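Solute-binding protein (Thermoactinomyces vulgaris, PDB 2ZYO) binds maltotetraose in a pocket of its solute-binding fold and probably serves carbohydrate uptake across the cell membrane. Local coordinates at residues N172-T177 / Q276-V281. Numbering follows the deposited sequence.
Sequences NNFYYT and QTFIGV. With GLC (alpha-D-glucopyranose), chain B; GLC (alpha-D-glucopyranose), chain C.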
ATOM      1  N   ASN A 172      -6.322   0.105  16.207  1.00 11.34           N
ATOM      2  CA  ASN A 172      -5.085   0.179  16.984  1.00 10.46           C
ATOM      3  C   ASN A 172      -3.839   0.049  16.102  1.00 10.66           C
ATOM      4  O   ASN A 172      -2.735  -0.200  16.591  1.00 10.47           O
ATOM      5  CB  ASN A 172      -5.085  -0.875  18.101  1.00 11.11           C
ATOM      6  CG  ASN A 172      -5.264  -2.297  17.577  1.00 12.61           C
ATOM      7  OD1 ASN A 172      -5.419  -2.525  16.375  1.00 13.30           O
ATOM      8  ND2 ASN A 172      -5.242  -3.264  18.489  1.00 14.13           N
ATOM      9  N   ASN A 173      -4.038   0.231  14.800  1.00 10.38           N
ATOM     10  CA  ASN A 173      -2.979   0.091  13.806  1.00  9.44           C
ATOM     11  C   ASN A 173      -2.930   1.351  12.950  1.00  8.96           C
ATOM     12  O   ASN A 173      -3.894   1.667  12.252  1.00  9.89           O
ATOM     13  CB  ASN A 173      -3.248  -1.149  12.943  1.00  9.60           C
ATOM     14  CG  ASN A 173      -2.103  -1.483  11.991  1.00  8.97           C
ATOM     15  OD1 ASN A 173      -1.351  -0.611  11.552  1.00 11.75           O
ATOM     16  ND2 ASN A 173      -1.987  -2.762  11.647  1.00 11.86           N
ATOM     17  N   PHE A 174      -1.806   2.064  13.022  1.00  8.99           N
ATOM     18  CA  PHE A 174      -1.627   3.349  12.333  1.00  8.98           C
ATOM     19  C   PHE A 174      -1.802   3.265  10.818  1.00  9.25           C
ATOM     20  O   PHE A 174      -2.225   4.237  10.185  1.00  9.04           O
ATOM     21  CB  PHE A 174      -0.262   3.946  12.688  1.00  9.36           C
ATOM     22  CG  PHE A 174       0.008   5.295  12.067  1.00  9.53           C
ATOM     23  CD1 PHE A 174      -0.773   6.402  12.388  1.00 10.03           C
ATOM     24  CD2 PHE A 174       1.069   5.459  11.178  1.00 10.64           C
ATOM     25  CE1 PHE A 174      -0.512   7.649  11.823  1.00  9.38           C
ATOM     26  CE2 PHE A 174       1.338   6.703  10.611  1.00  9.50           C
ATOM     27  CZ  PHE A 174       0.545   7.799  10.933  1.00 10.43           C
ATOM     28  N   TYR A 175      -1.481   2.114  10.230  1.00  9.67           N
ATOM     29  CA  TYR A 175      -1.720   1.929   8.803  1.00  9.11           C
ATOM     30  C   TYR A 175      -3.194   2.191   8.460  1.00  8.28           C
ATOM     31  O   TYR A 175      -3.508   2.810   7.438  1.00 10.07           O
ATOM     32  CB  TYR A 175      -1.296   0.530   8.324  1.00  8.37           C
ATOM     33  CG  TYR A 175      -1.640   0.323   6.867  1.00  8.93           C
ATOM     34  CD1 TYR A 175      -0.802   0.802   5.861  1.00 10.52           C
ATOM     35  CD2 TYR A 175      -2.833  -0.301   6.495  1.00  8.99           C
ATOM     36  CE1 TYR A 175      -1.130   0.646   4.519  1.00 10.93           C
ATOM     37  CE2 TYR A 175      -3.171  -0.461   5.155  1.00  9.29           C
ATOM     38  CZ  TYR A 175      -2.316   0.017   4.175  1.00 10.16           C
ATOM     39  OH  TYR A 175      -2.652  -0.137   2.852  1.00 11.19           O
ATOM     40  N   TYR A 176      -4.085   1.721   9.330  1.00  9.20           N
ATOM     41  CA  TYR A 176      -5.523   1.818   9.104  1.00  8.43           C
ATOM     42  C   TYR A 176      -6.099   3.155   9.556  1.00  7.95           C
ATOM     43  O   TYR A 176      -7.004   3.696   8.915  1.00  8.79           O
ATOM     44  CB  TYR A 176      -6.249   0.655   9.791  1.00  9.13           C
ATOM     45  CG  TYR A 176      -5.928  -0.687   9.171  1.00  9.92           C
ATOM     46  CD1 TYR A 176      -6.725  -1.213   8.155  1.00 10.02           C
ATOM     47  CD2 TYR A 176      -4.814  -1.425   9.584  1.00  9.20           C
ATOM     48  CE1 TYR A 176      -6.430  -2.440   7.570  1.00 10.19           C
ATOM     49  CE2 TYR A 176      -4.509  -2.655   9.001  1.00 10.43           C
ATOM     50  CZ  TYR A 176      -5.325  -3.157   7.998  1.00 12.25           C
ATOM     51  OH  TYR A 176      -5.038  -4.371   7.416  1.00 13.40           O
ATOM     52  N   THR A 177      -5.558   3.692  10.647  1.00  7.12           N
ATOM     53  CA  THR A 177      -6.078   4.921  11.239  1.00  7.81           C
ATOM     54  C   THR A 177      -5.472   6.180  10.633  1.00  7.84           C
ATOM     55  O   THR A 177      -5.848   7.291  11.010  1.00  7.93           O
ATOM     56  CB  THR A 177      -5.838   4.959  12.756  1.00  7.18           C
ATOM     57  OG1 THR A 177      -4.430   4.944  13.008  1.00  8.44           O
ATOM     58  CG2 THR A 177      -6.490   3.771  13.432  1.00  8.06           C
ATOM     59  N   GLN A 276      -8.078  10.678   3.286  1.00 11.60           N
ATOM     60  CA  GLN A 276      -6.748  10.426   2.746  1.00 12.93           C
ATOM     61  C   GLN A 276      -6.158   9.186   3.389  1.00 11.86           C
ATOM     62  O   GLN A 276      -5.820   9.188   4.575  1.00 13.35           O
ATOM     63  CB  GLN A 276      -5.823  11.615   2.994  1.00 15.38           C
ATOM     64  CG  GLN A 276      -6.250  12.909   2.345  1.00 21.25           C
ATOM     65  CD  GLN A 276      -5.322  14.051   2.700  1.00 23.58           C
ATOM     66  OE1 GLN A 276      -4.190  14.123   2.213  1.00 25.24           O
ATOM     67  NE2 GLN A 276      -5.795  14.954   3.554  1.00 23.76           N
ATOM     68  N   THR A 277      -6.034   8.131   2.596  1.00 11.24           N
ATOM     69  CA  THR A 277      -5.465   6.875   3.060  1.00 10.58           C
ATOM     70  C   THR A 277      -4.039   6.733   2.547  1.00 10.48           C
ATOM     71  O   THR A 277      -3.622   7.449   1.634  1.00 10.50           O
ATOM     72  CB  THR A 277      -6.288   5.682   2.551  1.00 10.70           C
ATOM     73  OG1 THR A 277      -6.471   5.803   1.134  1.00 11.66           O
ATOM     74  CG2 THR A 277      -7.647   5.646   3.220  1.00 11.31           C
ATOM     75  N   PHE A 278      -3.288   5.815   3.146  1.00 10.06           N
ATOM     76  CA  PHE A 278      -2.026   5.387   2.564  1.00 10.05           C
ATOM     77  C   PHE A 278      -2.316   4.598   1.293  1.00 10.59           C
ATOM     78  O   PHE A 278      -3.301   3.861   1.217  1.00 11.23           O
ATOM     79  CB  PHE A 278      -1.254   4.487   3.529  1.00  9.40           C
ATOM     80  CG  PHE A 278      -0.497   5.222   4.599  1.00  8.22           C
ATOM     81  CD1 PHE A 278       0.269   6.348   4.296  1.00  8.82           C
ATOM     82  CD2 PHE A 278      -0.510   4.756   5.911  1.00  8.25           C
ATOM     83  CE1 PHE A 278       0.986   7.011   5.292  1.00 10.52           C
ATOM     84  CE2 PHE A 278       0.205   5.412   6.911  1.00  9.60           C
ATOM     85  CZ  PHE A 278       0.955   6.538   6.600  1.00  9.43           C
ATOM     86  N   ILE A 279      -1.461   4.762   0.290  1.00  9.04           N
ATOM     87  CA  ILE A 279      -1.464   3.846  -0.844  1.00  9.77           C
ATOM     88  C   ILE A 279      -0.143   3.081  -0.886  1.00  9.71           C
ATOM     89  O   ILE A 279       0.904   3.609  -0.504  1.00 10.27           O
ATOM     90  CB  ILE A 279      -1.758   4.549  -2.199  1.00 10.55           C
ATOM     91  CG1 ILE A 279      -0.709   5.620  -2.510  1.00 12.82           C
ATOM     92  CG2 ILE A 279      -3.169   5.148  -2.199  1.00 14.37           C
ATOM     93  CD1 ILE A 279      -0.522   5.891  -3.991  1.00 17.40           C
ATOM     94  N   GLY A 280      -0.215   1.823  -1.308  1.00  7.67           N
ATOM     95  CA  GLY A 280       0.970   0.999  -1.514  1.00  7.41           C
ATOM     96  C   GLY A 280       1.074   0.668  -2.986  1.00  9.07           C
ATOM     97  O   GLY A 280       0.089   0.269  -3.606  1.00  9.69           O
ATOM     98  N   VAL A 281       2.266   0.853  -3.546  1.00  8.88           N
ATOM     99  CA  VAL A 281       2.501   0.595  -4.963  1.00  9.11           C
ATOM    100  C   VAL A 281       3.533  -0.517  -5.121  1.00  9.75           C
ATOM    101  O   VAL A 281       4.596  -0.474  -4.502  1.00 10.11           O
ATOM    102  CB  VAL A 281       2.976   1.874  -5.708  1.00 10.77           C
ATOM    103  CG1 VAL A 281       3.309   1.570  -7.167  1.00 11.62           C
ATOM    104  CG2 VAL A 281       1.920   2.973  -5.623  1.00 13.22           C
TER
HETATM  105  C1  GLC B   1      -1.879  -4.743   4.543  1.00 42.34           C
HETATM  106  C2  GLC B   1      -0.765  -4.025   3.740  1.00 42.88           C
HETATM  107  C3  GLC B   1       0.484  -3.709   4.590  1.00 43.19           C
HETATM  108  C4  GLC B   1       0.105  -3.131   5.954  1.00 43.64           C
HETATM  109  C5  GLC B   1      -0.929  -4.030   6.627  1.00 42.91           C
HETATM  110  C6  GLC B   1      -1.365  -3.522   7.993  1.00 42.88           C
HETATM  111  O1  GLC B   1      -1.568  -6.072   4.776  1.00 41.75           O
HETATM  112  O2  GLC B   1      -0.388  -4.812   2.612  1.00 42.91           O
HETATM  113  O3  GLC B   1       1.299  -2.768   3.903  1.00 43.54           O
HETATM  114  O4  GLC B   1       1.282  -3.043   6.780  1.00 45.77           O
HETATM  115  O5  GLC B   1      -2.110  -4.101   5.806  1.00 42.49           O
HETATM  116  O6  GLC B   1      -0.694  -4.207   9.041  1.00 41.02           O
HETATM  117  C1  GLC C   2       1.776  -1.749   6.983  1.00 46.39           C
HETATM  118  C2  GLC C   2       3.271  -1.708   6.658  1.00 46.53           C
HETATM  119  C3  GLC C   2       4.050  -2.524   7.686  1.00 46.74           C
HETATM  120  C4  GLC C   2       3.743  -2.024   9.100  1.00 46.93           C
HETATM  121  C5  GLC C   2       2.230  -2.036   9.341  1.00 46.61           C
HETATM  122  C6  GLC C   2       1.847  -1.426  10.674  1.00 46.31           C
HETATM  123  O2  GLC C   2       3.491  -2.239   5.361  1.00 46.51           O
HETATM  124  O3  GLC C   2       5.442  -2.420   7.428  1.00 47.80           O
HETATM  125  O4  GLC C   2       4.386  -2.858  10.053  1.00 47.23           O
HETATM  126  O5  GLC C   2       1.549  -1.281   8.312  1.00 46.58           O
HETATM  127  O6  GLC C   2       1.122  -2.352  11.469  1.00 46.84           O
HETATM  128  O   HOH W   1      -4.297   3.827   5.058  1.00  9.24           O
HETATM  129  O   HOH W   2      -4.522   2.219   2.815  1.00  9.24           O
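At the glycan pocket of this solute-binding protein, the first turn of helix 174-183 meets the start of strand 278-287 through three aromatic rings, Phe174, Tyr175 and Phe278. Phe278 points its side chain at the helix and sends its rim toward the face of Phe174, an offset edge-to-face pair with ring planes at 78° and CZ of Phe278 4.0 Å from CE2 of Phe174. A flat, wholly apolar ring suits this buried place, and Tyr178 stacks on Phe278 as well. Tyr175 slides past Phe278 in the opposite sense, its CD1 4.0 Å from CD2 of Phe278. With CG anti to the backbone N (chi1 176°), the Tyr175 ring lies between strand and sugar: C4 of the chain B glucose sits 3.9 Å above the centre of one face, the aromatic platform that sugar C-H groups prefer.

No direct hydrogen bond joins the segments; two waters bridge them instead. One donates to Tyr175 O at 2.7 Å and accepts from Phe278 N, while the other donates to Phe278 O and makes a weak bond with Tyr175 OH.

Asn173 is the N-cap, and its amide serves helix and ligand together. OD1 accepts from Tyr175 N at 3.0 Å, the donor tilted 29° from the carbonyl plane, and also from O6 of the chain C glucose; ND2 donates to O6 of the chain B glucose at 3.2 Å and to Glu170. Replacing Asn173 by an alanine is likely to leave Tyr175 N without its capping acceptor and O6 of both glucoses without this amide partner. An aromatic face laid against a glucose ring, with polar side chains taking the sugar hydroxyls, is the familiar build of a maltodextrin site in periplasmic-binding-protein folds.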